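Local structure of putative alpha-L-fucosidase (Bacteroides thetaiotaomicron, 4H41) at residues 315-320 and 327-332; 37-42 and 58-63; 193-198 and 224-229; 164-169 and 175-180. The protein is a putative alpha-L-fucosidase, a predicted glycoside hydrolase that probably takes part in breaking down host glycans and is built on a TIM-barrel fold. All coordinates share one frame; numbering follows the deposited sequence.

Contact 1. Residues 315-320 and 327-332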
# COMPACT_ATOMS: atom_id res chain seq x y z
N HIS B 315 -3.62 3.12 13.48
CA HIS B 315 -3.54 2.70 12.09
C HIS B 315 -4.21 1.38 11.83
O HIS B 315 -4.76 1.16 10.73
CB HIS B 315 -2.08 2.57 11.65
CG HIS B 315 -1.38 3.88 11.41
ND1 HIS B 315 -0.85 4.61 12.44
CD2 HIS B 315 -1.13 4.52 10.24
CE1 HIS B 315 -0.30 5.68 11.88
NE2 HIS B 315 -0.40 5.63 10.56
N PHE B 316 -4.05 0.43 12.76
CA PHE B 316 -4.40 -0.95 12.46
C PHE B 316 -5.66 -1.49 13.10
O PHE B 316 -6.12 -2.53 12.64
CB PHE B 316 -3.20 -1.85 12.73
CG PHE B 316 -2.01 -1.39 11.93
CD1 PHE B 316 -2.00 -1.48 10.55
CD2 PHE B 316 -0.90 -0.82 12.55
CE1 PHE B 316 -0.91 -1.04 9.79
CE2 PHE B 316 0.20 -0.39 11.79
CZ PHE B 316 0.17 -0.47 10.42
N MSE B 317 -6.27 -0.82 14.08
CA MSE B 317 -7.52 -1.26 14.68
C MSE B 317 -8.56 -0.18 14.78
O MSE B 317 -9.65 -0.46 15.25
CB MSE B 317 -7.28 -1.85 16.08
CG MSE B 317 -6.29 -2.93 16.10
SE MSE B 317 -6.12 -3.69 17.94
CE MSE B 317 -7.97 -4.32 18.15
N SER B 318 -8.28 1.02 14.37
CA SER B 318 -9.25 2.08 14.61
C SER B 318 -10.31 2.21 13.55
O SER B 318 -9.98 2.27 12.37
CB SER B 318 -8.53 3.42 14.69
OG SER B 318 -9.47 4.49 14.78
N PRO B 319 -11.56 2.48 13.93
CA PRO B 319 -12.58 2.85 12.93
C PRO B 319 -12.26 4.13 12.14
O PRO B 319 -12.79 4.34 11.05
CB PRO B 319 -13.85 3.11 13.81
CG PRO B 319 -13.64 2.30 15.01
CD PRO B 319 -12.14 2.40 15.29
N GLN B 320 -11.33 4.96 12.65
CA GLN B 320 -10.92 6.19 11.98
C GLN B 320 -9.72 6.01 11.06
O GLN B 320 -9.40 6.93 10.30
CB GLN B 320 -10.55 7.21 13.08
CG GLN B 320 -10.46 8.63 12.58
CD GLN B 320 -10.28 9.63 13.69
OE1 GLN B 320 -10.54 10.80 13.48
NE2 GLN B 320 -9.79 9.25 14.89
N GLY B 327 -11.03 -0.75 10.74
CA GLY B 327 -12.38 -0.59 11.30
C GLY B 327 -13.11 -1.91 11.35
O GLY B 327 -13.78 -2.22 12.33
N HIS B 328 -12.95 -2.74 10.31
CA HIS B 328 -13.53 -4.06 10.29
C HIS B 328 -12.85 -4.95 11.34
O HIS B 328 -13.53 -5.70 12.04
CB HIS B 328 -13.43 -4.66 8.89
CG HIS B 328 -14.28 -3.94 7.89
ND1 HIS B 328 -15.65 -3.79 8.07
CD2 HIS B 328 -13.94 -3.33 6.72
CE1 HIS B 328 -16.10 -3.13 7.01
NE2 HIS B 328 -15.09 -2.76 6.21
N LEU B 329 -11.53 -4.84 11.51
CA LEU B 329 -10.81 -5.58 12.56
C LEU B 329 -11.38 -5.24 13.94
O LEU B 329 -11.58 -6.13 14.77
CB LEU B 329 -9.33 -5.28 12.55
CG LEU B 329 -8.46 -6.02 13.61
CD1 LEU B 329 -8.68 -7.50 13.59
CD2 LEU B 329 -6.97 -5.78 13.31
N TYR B 330 -11.67 -3.97 14.14
CA TYR B 330 -12.25 -3.49 15.41
C TYR B 330 -13.58 -4.17 15.68
O TYR B 330 -13.82 -4.61 16.78
CB TYR B 330 -12.43 -1.98 15.32
CG TYR B 330 -12.88 -1.27 16.58
CD1 TYR B 330 -11.95 -0.79 17.50
CD2 TYR B 330 -14.20 -0.90 16.75
CE1 TYR B 330 -12.34 -0.01 18.58
CE2 TYR B 330 -14.61 -0.14 17.84
CZ TYR B 330 -13.67 0.34 18.73
OH TYR B 330 -14.07 1.12 19.79
N ASP B 331 -14.41 -4.31 14.64
CA ASP B 331 -15.71 -4.99 14.75
C ASP B 331 -15.54 -6.48 15.06
O ASP B 331 -16.22 -6.98 15.93
CB ASP B 331 -16.52 -4.81 13.48
CG ASP B 331 -16.97 -3.39 13.20
OD1 ASP B 331 -16.89 -2.54 14.13
OD2 ASP B 331 -17.35 -3.11 12.03
N ARG B 332 -14.62 -7.17 14.38
CA ARG B 332 -14.37 -8.61 14.66
C ARG B 332 -13.86 -8.81 16.08
O ARG B 332 -14.24 -9.78 16.75
CB ARG B 332 -13.37 -9.21 13.66
CG ARG B 332 -13.72 -9.13 12.18
CD ARG B 332 -14.92 -9.95 11.72
NE ARG B 332 -16.22 -9.42 12.14
CZ ARG B 332 -16.80 -8.31 11.68
NH1 ARG B 332 -16.24 -7.59 10.71
NH2 ARG B 332 -17.96 -7.92 12.18
O HOH W 1 -10.87 2.11 9.57

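Contact 2. Residues 37-42 and 58-63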
# COMPACT_ATOMS: atom_id res chain seq x y z
N THR B 37 -1.94 0.62 23.93
CA THR B 37 -1.50 0.79 22.57
C THR B 37 -0.39 1.78 22.51
O THR B 37 -0.35 2.74 23.29
CB THR B 37 -2.64 1.22 21.62
OG1 THR B 37 -2.13 1.27 20.27
CG2 THR B 37 -3.25 2.52 22.00
N PHE B 38 0.51 1.55 21.56
CA PHE B 38 1.45 2.56 21.16
C PHE B 38 0.71 3.64 20.43
O PHE B 38 -0.38 3.42 19.88
CB PHE B 38 2.56 2.03 20.28
CG PHE B 38 3.54 1.18 21.06
CD1 PHE B 38 4.58 1.77 21.77
CD2 PHE B 38 3.39 -0.20 21.12
CE1 PHE B 38 5.49 0.99 22.47
CE2 PHE B 38 4.31 -0.98 21.83
CZ PHE B 38 5.34 -0.39 22.52
N LEU B 39 1.32 4.80 20.44
CA LEU B 39 0.96 5.99 19.68
C LEU B 39 2.17 6.14 18.79
O LEU B 39 3.24 6.46 19.30
CB LEU B 39 0.75 7.21 20.61
CG LEU B 39 -0.23 7.06 21.75
CD1 LEU B 39 -0.04 8.18 22.74
CD2 LEU B 39 -1.64 6.99 21.24
N ASP B 40 2.03 5.92 17.47
CA ASP B 40 3.18 5.84 16.58
C ASP B 40 3.74 7.19 16.18
O ASP B 40 3.66 7.61 15.03
CB ASP B 40 2.82 5.02 15.34
CG ASP B 40 4.04 4.68 14.50
OD1 ASP B 40 5.14 4.51 15.07
OD2 ASP B 40 3.88 4.58 13.27
N GLU B 41 4.36 7.86 17.16
CA GLU B 41 5.06 9.12 17.00
C GLU B 41 6.38 9.01 17.77
O GLU B 41 6.29 8.67 18.92
CB GLU B 41 4.24 10.27 17.62
CG GLU B 41 2.93 10.53 16.92
CD GLU B 41 3.01 11.27 15.60
OE1 GLU B 41 4.12 11.72 15.21
OE2 GLU B 41 1.93 11.42 14.98
N ILE B 42 7.57 9.32 17.21
CA ILE B 42 7.83 9.54 15.80
C ILE B 42 7.94 8.19 15.13
O ILE B 42 8.74 7.37 15.55
CB ILE B 42 9.13 10.35 15.56
CG1 ILE B 42 9.06 11.76 16.19
CG2 ILE B 42 9.43 10.42 14.07
CD1 ILE B 42 7.95 12.69 15.68
N LEU B 58 -11.06 11.81 19.11
CA LEU B 58 -11.99 10.76 18.67
C LEU B 58 -11.33 9.37 18.75
O LEU B 58 -11.97 8.40 19.17
CB LEU B 58 -12.47 11.07 17.26
CG LEU B 58 -13.36 10.03 16.57
CD1 LEU B 58 -14.66 9.83 17.36
CD2 LEU B 58 -13.68 10.45 15.12
N ASP B 59 -10.04 9.26 18.41
CA ASP B 59 -9.38 7.96 18.52
C ASP B 59 -9.27 7.51 19.95
O ASP B 59 -9.46 6.32 20.21
CB ASP B 59 -7.97 7.92 17.86
CG ASP B 59 -7.91 6.76 16.91
OD1 ASP B 59 -8.87 6.58 16.15
OD2 ASP B 59 -6.91 6.00 16.95
N PHE B 60 -9.04 8.42 20.88
CA PHE B 60 -8.98 8.05 22.29
C PHE B 60 -10.35 7.51 22.75
O PHE B 60 -10.42 6.60 23.58
CB PHE B 60 -8.52 9.21 23.16
CG PHE B 60 -7.02 9.26 23.37
CD1 PHE B 60 -6.16 9.50 22.30
CD2 PHE B 60 -6.47 9.09 24.64
CE1 PHE B 60 -4.77 9.54 22.48
CE2 PHE B 60 -5.09 9.18 24.83
CZ PHE B 60 -4.25 9.44 23.75
N GLN B 61 -11.45 8.06 22.21
CA GLN B 61 -12.80 7.55 22.48
C GLN B 61 -12.97 6.12 21.96
O GLN B 61 -13.53 5.28 22.68
CB GLN B 61 -13.87 8.45 21.86
CG GLN B 61 -13.95 9.85 22.45
CD GLN B 61 -14.98 10.64 21.71
OE1 GLN B 61 -16.13 10.20 21.60
NE2 GLN B 61 -14.63 11.84 21.25
N HIS B 62 -12.44 5.82 20.75
CA HIS B 62 -12.53 4.46 20.17
C HIS B 62 -11.70 3.50 21.03
O HIS B 62 -12.11 2.36 21.24
CB HIS B 62 -12.04 4.41 18.67
CG HIS B 62 -12.88 5.18 17.69
ND1 HIS B 62 -14.26 5.04 17.64
CD2 HIS B 62 -12.49 5.98 16.68
CE1 HIS B 62 -14.68 5.82 16.66
NE2 HIS B 62 -13.65 6.43 16.05
N MSE B 63 -10.57 3.98 21.58
CA MSE B 63 -9.73 3.17 22.46
C MSE B 63 -10.43 2.87 23.76
O MSE B 63 -10.46 1.73 24.21
CB MSE B 63 -8.41 3.90 22.77
CG MSE B 63 -7.48 4.05 21.60
SE MSE B 63 -6.04 5.24 22.19
CE MSE B 63 -5.33 5.72 20.45

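Contact 3. Residues 193-198 and 224-229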
# COMPACT_ATOMS: atom_id res chain seq x y z
N THR B 193 8.73 1.23 34.09
CA THR B 193 9.49 1.24 32.83
C THR B 193 9.27 -0.08 32.09
O THR B 193 9.02 -1.12 32.70
CB THR B 193 10.98 1.42 33.14
OG1 THR B 193 11.32 0.32 33.98
CG2 THR B 193 11.31 2.74 33.84
N PHE B 194 9.39 -0.06 30.79
CA PHE B 194 9.32 -1.32 30.02
C PHE B 194 10.07 -1.17 28.72
O PHE B 194 10.37 -0.05 28.27
CB PHE B 194 7.87 -1.80 29.79
CG PHE B 194 7.11 -1.17 28.65
CD1 PHE B 194 6.54 0.09 28.78
CD2 PHE B 194 6.85 -1.89 27.48
CE1 PHE B 194 5.78 0.65 27.74
CE2 PHE B 194 6.15 -1.31 26.44
CZ PHE B 194 5.56 -0.07 26.59
N ILE B 195 10.41 -2.34 28.14
CA ILE B 195 11.03 -2.48 26.84
C ILE B 195 10.10 -3.31 25.93
O ILE B 195 9.29 -4.08 26.43
CB ILE B 195 12.46 -3.09 26.92
CG1 ILE B 195 12.47 -4.48 27.59
CG2 ILE B 195 13.43 -2.14 27.58
CD1 ILE B 195 13.74 -5.25 27.37
N SER B 196 10.23 -3.17 24.63
CA SER B 196 9.47 -3.96 23.65
C SER B 196 10.42 -4.48 22.56
O SER B 196 10.47 -3.99 21.43
CB SER B 196 8.30 -3.17 23.06
OG SER B 196 7.51 -4.06 22.27
N PRO B 197 11.24 -5.47 22.93
CA PRO B 197 12.16 -6.09 21.94
C PRO B 197 11.38 -6.98 20.97
O PRO B 197 10.16 -7.07 21.07
CB PRO B 197 13.08 -6.92 22.83
CG PRO B 197 12.23 -7.30 24.01
CD PRO B 197 11.31 -6.15 24.23
N TRP B 198 12.06 -7.64 20.05
CA TRP B 198 11.42 -8.57 19.11
C TRP B 198 12.16 -9.90 19.17
O TRP B 198 13.21 -10.00 19.80
CB TRP B 198 11.32 -7.98 17.69
CG TRP B 198 12.57 -8.01 16.86
CD1 TRP B 198 12.91 -8.96 15.94
CD2 TRP B 198 13.53 -6.96 16.73
NE1 TRP B 198 14.10 -8.62 15.34
CE2 TRP B 198 14.48 -7.37 15.77
CE3 TRP B 198 13.74 -5.74 17.40
CZ2 TRP B 198 15.64 -6.64 15.49
CZ3 TRP B 198 14.85 -4.98 17.07
CH2 TRP B 198 15.81 -5.45 16.17
N LYS B 224 18.94 -18.32 26.37
CA LYS B 224 20.28 -18.08 26.88
C LYS B 224 20.62 -16.61 26.85
O LYS B 224 21.11 -16.05 27.85
CB LYS B 224 21.29 -18.87 26.05
CG LYS B 224 22.74 -18.66 26.51
CD LYS B 224 23.71 -19.41 25.63
CE LYS B 224 25.17 -19.23 26.09
NZ LYS B 224 25.78 -17.95 25.63
N GLU B 225 20.35 -15.97 25.75
CA GLU B 225 20.71 -14.56 25.62
C GLU B 225 19.83 -13.65 26.47
O GLU B 225 20.33 -12.74 27.12
CB GLU B 225 20.69 -14.12 24.15
CG GLU B 225 21.76 -14.85 23.33
CD GLU B 225 21.89 -14.46 21.87
OE1 GLU B 225 21.28 -13.46 21.44
OE2 GLU B 225 22.57 -15.20 21.12
N TRP B 226 18.53 -13.91 26.51
CA TRP B 226 17.62 -13.08 27.27
C TRP B 226 17.73 -13.33 28.76
O TRP B 226 17.51 -12.42 29.55
CB TRP B 226 16.20 -13.21 26.74
CG TRP B 226 16.06 -12.37 25.53
CD1 TRP B 226 16.24 -12.75 24.23
CD2 TRP B 226 15.93 -10.94 25.51
NE1 TRP B 226 16.18 -11.65 23.40
CE2 TRP B 226 16.00 -10.53 24.17
CE3 TRP B 226 15.74 -9.98 26.52
CZ2 TRP B 226 15.81 -9.19 23.79
CZ3 TRP B 226 15.58 -8.65 26.14
CH2 TRP B 226 15.65 -8.26 24.80
N ASN B 227 18.21 -14.51 29.16
CA ASN B 227 18.53 -14.77 30.57
C ASN B 227 19.61 -13.79 31.02
O ASN B 227 19.51 -13.17 32.09
CB ASN B 227 18.99 -16.22 30.75
CG ASN B 227 19.34 -16.54 32.15
OD1 ASN B 227 18.49 -16.46 33.03
ND2 ASN B 227 20.60 -16.89 32.41
N GLU B 228 20.62 -13.57 30.17
CA GLU B 228 21.69 -12.63 30.49
C GLU B 228 21.19 -11.19 30.50
O GLU B 228 21.60 -10.40 31.36
CB GLU B 228 22.84 -12.73 29.46
CG GLU B 228 23.58 -14.05 29.54
CD GLU B 228 24.87 -14.11 28.74
OE1 GLU B 228 25.77 -13.29 29.02
OE2 GLU B 228 24.99 -15.01 27.87
N ILE B 229 20.34 -10.83 29.54
CA ILE B 229 19.84 -9.46 29.47
C ILE B 229 18.97 -9.17 30.67
O ILE B 229 19.22 -8.18 31.36
CB ILE B 229 19.10 -9.18 28.13
CG1 ILE B 229 20.11 -9.21 26.99
CG2 ILE B 229 18.39 -7.84 28.17
CD1 ILE B 229 19.50 -9.53 25.66

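Contact 4. Residues 164-169 and 175-180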
# COMPACT_ATOMS: atom_id res chain seq x y z
N GLY B 164 14.83 1.71 22.79
CA GLY B 164 15.92 1.02 22.12
C GLY B 164 15.58 -0.43 21.85
O GLY B 164 15.58 -1.24 22.79
N GLU B 165 15.20 -0.78 20.61
CA GLU B 165 14.76 -2.14 20.27
C GLU B 165 15.88 -3.07 19.89
O GLU B 165 16.66 -2.76 18.99
CB GLU B 165 13.77 -2.13 19.10
CG GLU B 165 12.42 -1.55 19.37
CD GLU B 165 11.60 -1.47 18.09
OE1 GLU B 165 11.55 -2.47 17.33
OE2 GLU B 165 11.04 -0.39 17.84
N ILE B 166 15.88 -4.28 20.46
CA ILE B 166 16.81 -5.35 20.13
C ILE B 166 16.05 -6.66 20.05
O ILE B 166 14.90 -6.73 20.48
CB ILE B 166 17.97 -5.45 21.19
CG1 ILE B 166 17.47 -5.98 22.57
CG2 ILE B 166 18.71 -4.13 21.34
CD1 ILE B 166 18.57 -6.31 23.57
N SER B 167 16.70 -7.70 19.52
CA SER B 167 16.18 -9.06 19.56
C SER B 167 17.18 -10.06 20.12
O SER B 167 16.77 -11.13 20.55
CB SER B 167 15.75 -9.52 18.18
OG SER B 167 16.85 -9.62 17.29
N ARG B 168 18.48 -9.77 20.02
CA ARG B 168 19.55 -10.66 20.43
C ARG B 168 20.55 -9.94 21.31
O ARG B 168 20.50 -8.71 21.42
CB ARG B 168 20.28 -11.14 19.14
CG ARG B 168 19.43 -11.92 18.14
CD ARG B 168 19.00 -13.27 18.67
NE ARG B 168 20.14 -14.14 18.92
CZ ARG B 168 20.67 -15.00 18.07
NH1 ARG B 168 20.17 -15.13 16.84
NH2 ARG B 168 21.72 -15.74 18.42
N ALA B 169 21.52 -10.68 21.85
CA ALA B 169 22.65 -10.08 22.58
C ALA B 169 23.22 -8.94 21.72
O ALA B 169 23.41 -9.12 20.52
CB ALA B 169 23.72 -11.13 22.86
N ASP B 175 24.04 -2.22 29.36
CA ASP B 175 24.48 -0.97 29.97
C ASP B 175 23.53 0.17 29.65
O ASP B 175 23.24 1.00 30.51
CB ASP B 175 25.93 -0.64 29.55
CG ASP B 175 26.92 -1.60 30.21
OD1 ASP B 175 26.81 -1.84 31.44
OD2 ASP B 175 27.84 -2.06 29.52
N ALA B 176 23.02 0.18 28.41
CA ALA B 176 22.10 1.23 27.98
C ALA B 176 20.79 1.15 28.72
O ALA B 176 20.30 2.16 29.21
CB ALA B 176 21.86 1.16 26.49
N PHE B 177 20.20 -0.03 28.79
CA PHE B 177 18.94 -0.25 29.48
C PHE B 177 19.08 0.06 30.96
O PHE B 177 18.19 0.68 31.54
CB PHE B 177 18.45 -1.70 29.29
CG PHE B 177 17.99 -2.10 27.91
CD1 PHE B 177 17.34 -1.20 27.07
CD2 PHE B 177 18.12 -3.41 27.47
CE1 PHE B 177 16.92 -1.58 25.80
CE2 PHE B 177 17.62 -3.80 26.23
CZ PHE B 177 17.06 -2.89 25.40
N ARG B 178 20.20 -0.33 31.56
CA ARG B 178 20.46 -0.05 32.99
C ARG B 178 20.53 1.45 33.24
O ARG B 178 19.92 1.93 34.18
CB ARG B 178 21.75 -0.70 33.44
CG ARG B 178 21.61 -2.19 33.65
CD ARG B 178 22.97 -2.81 33.85
NE ARG B 178 23.58 -2.37 35.11
CZ ARG B 178 23.48 -2.97 36.29
NH1 ARG B 178 22.75 -4.09 36.41
NH2 ARG B 178 24.09 -2.47 37.35
N ALA B 179 21.25 2.19 32.39
CA ALA B 179 21.42 3.64 32.59
C ALA B 179 20.13 4.39 32.38
O ALA B 179 19.79 5.27 33.17
CB ALA B 179 22.50 4.18 31.67
N MSE B 180 19.41 4.06 31.33
CA MSE B 180 18.17 4.77 31.00
C MSE B 180 17.08 4.43 31.98
O MSE B 180 16.45 5.34 32.49
CB MSE B 180 17.77 4.46 29.55
CG MSE B 180 18.77 5.07 28.57
SE MSE B 180 18.49 4.74 26.65
CE MSE B 180 18.31 2.80 26.68

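Contact 1. Residues 315-320 and 327-332
Pro319 lies against one face of the Tyr330 ring, its CG 3.9 Å from the ring centroid and 17° off the ring normal, a CH-pi contact displaced toward the rim on the CD2 side. CD of the same proline rests nearer CD1 and CG of the tyrosine, and the two side chains pass each other at a slant. Tyr330 presents itself this way because CG is anti to the backbone N (chi1 -174°), which carries the ring from helix 324-337 toward the loop 317-320. A second neighbour meets the base of the ring obliquely: Met317 O stands 3.2 Å from Tyr330 CB. At the far end, Tyr330 OH is hydrogen-bonded to His62 O of helix 53-65.

The preceding residue, Leu329, turns its CD2 branch to the end of helix 313-316, 4.0 Å from CG of the selenomethionine Met317 and 3.4 Å from Phe316 O. Where the backbones draw closest, Pro319 CA and Gly327 CA are 3.8 Å apart. A water there lies 2.9 Å from Ser318 O, placed to donate although other acceptors compete for its protons, and accepts a weak bond from Gly327 N. Ser318 OG, pointing off to Asp59, also receives Gln320 N in an ST turn.

The contact packs the loop after helix 313-316, which follows the last barrel strand 307-310, against the C-terminal helix 324-337. No direct hydrogen bond crosses it; cohesion rests on the proline-tyrosine face and aliphatic groups, with a modest water link. Phe316 O is buried with no polar partner in the model, probably an unfavourable feature to be offset by apolar packing.

Contact 2. Residues 37-42 and 58-63
The selenomethionine Met63 reaches from helix 53-65 to two residues of strand 34-39 with its terminal atoms. Its SE lies 3.9 Å from Thr37 CG2, the two side chains crossing at about a right angle, and its methyl CE sits 4.0 Å from Leu39 CD2. That same leucine branch also approaches Phe60 CE1, at 4.2 Å, from a direction oblique to the ring.

The next shell explains these positions. Met63 stays extended beyond CG (chi2 171°, chi3 -163°), long enough to span the gap between a helix and a strand whose short axes are 12.0 Å apart. On its way SE passes over one face of the Phe60 ring, toward the rim, so the two helix residues form a joint surface. Thr37 is set by its hydroxyl: OG1 lies 2.8 Å from Phe38 O, placed to donate in the carbonyl plane on a lone pair; Thr310 O competes for the same proton, and Phe313 N donates to OG1, which leaves the methyl to face the selenium. A serine here would keep the hydroxyl but lose CG2, and would probably leave a gap beside SE and let the end of Met63 turn more freely.

Farther out, Val71 of strand 70-73 touches Leu39, Phe60 and Met63, while Phe313 also packs on Met63. Strand 37-39 and helix 58-63 run nearly antiparallel, at 171°. Together with strand 70-73 they form a right-handed beta-alpha-beta crossover, the repeating unit of a TIM barrel, and the apolar layer described here is the seam between the first barrel strand and the helix that follows it.

Contact 3. Residues 193-198 and 224-229
Trp226 extends from helix 219-233 toward Ile195 and Pro197, and its six-membered ring does all the touching. From CB the side chain leaves with CG anti to the carbonyl carbon (chi1 -79°), a torsion that directs the indole across to the barrel strand. On the pyrrole side NE1 is hydrogen-bonded to Ser167 O, which holds the rotation of the indole. Beyond it, CZ2 comes to 3.7 Å from Pro197 CB. CH2, at the leading end, is the atom nearest the proline, 3.5 Å from CB and 3.6 Å from CG, and the proline ring slants against it, neither squarely above the indole nor in its plane. At the next corner CZ3 meets the Ile195 methyl CD1 at 4.1 Å, the isoleucine arriving head-on at the edge, near the ring plane.

Ile195 comes to that edge because CG1 sits between the backbone N and the carbonyl carbon (chi1 58°), with the outer chain extended to carry CD1 away from the strand. Within the helix, Ile229 CD1 is 3.7 Å above the indole plane, over its centre, and Ile166 of the loop 164-169 packs on the indole too.

An alanine at Trp226 would remove the whole indole, and is likely to open a gap beside Pro197 and Ile195 and leave Ser167 O without its NE1 donor. The aromatic residue thus spans the space between a barrel strand, together with the loop that follows it, and an outer helix, joining them through an apolar layer of the kind that lies between strands and helices in a TIM barrel.

Contact 4. Residues 164-169 and 175-180
Gly164 meets Phe177 with its carbonyl oxygen, which lies in the plane of the phenyl ring at its edge, 3.3 Å from CE1 and 3.4 Å from CZ. A backbone oxygen in this position faces the ring hydrogens, the slightly positive rim of the aromatic group, and not its electron-rich face. Glycine has no side chain to stand between the loop and the helix.

Glu165 turns its side chain from helix 173-187, and its carboxylate is hydrogen-bonded to Gln243 instead. Ile166 comes back to the ring: its CD1 methyl lies 3.8 Å from CE2 and also near the plane, so that two quite different groups meet the same ring along its rim. The isoleucine and phenylalanine side chains reach for each other from opposite directions. With Ile166 CG1 between the backbone N and the carbonyl carbon (chi1 70°) and the next bond extended (chi2 171°), CD1 is carried directly to the phenyl. Phe177, for its part, has CG anti to the carbonyl carbon (chi1 -69°), which points the ring out from the helix toward the loop.

Arg168 looks to other partners, its guanidinium forming salt bridges with Glu225 and Asp200. Ile162 and Ile233 also pack on the ring.

The loop 164-169 joins barrel strand 157-162 to helix 173-187, so the contact folds a beta-alpha loop back on the helix it leads into. Without a hydrogen bond between these segments, the link is one aromatic rim, which meets a methyl through dispersion and a carbonyl oxygen through what is probably a weak electrostatic attraction.

How the contacts relate
All four contacts belong to one eight-stranded parallel barrel, and along the chain they come in the order 2, 4, 3, 1. Contacts 1 and 2, with centres 12 Å apart, lie on one side of the chain's centre; contacts 3 and 4, 8 Å apart, lie on the other. In the first pair Pro319 packs on His62, which brings the C-terminal end of the fold against its first helix, near where the first and last strands meet. The second pair is joined by a probable hydrogen bond from Ala169 N to Glu225 OE1. Across the interior, Phe38 touches Phe194 and Ser196, linking contacts 2 and 3 although their centres are 25 Å apart.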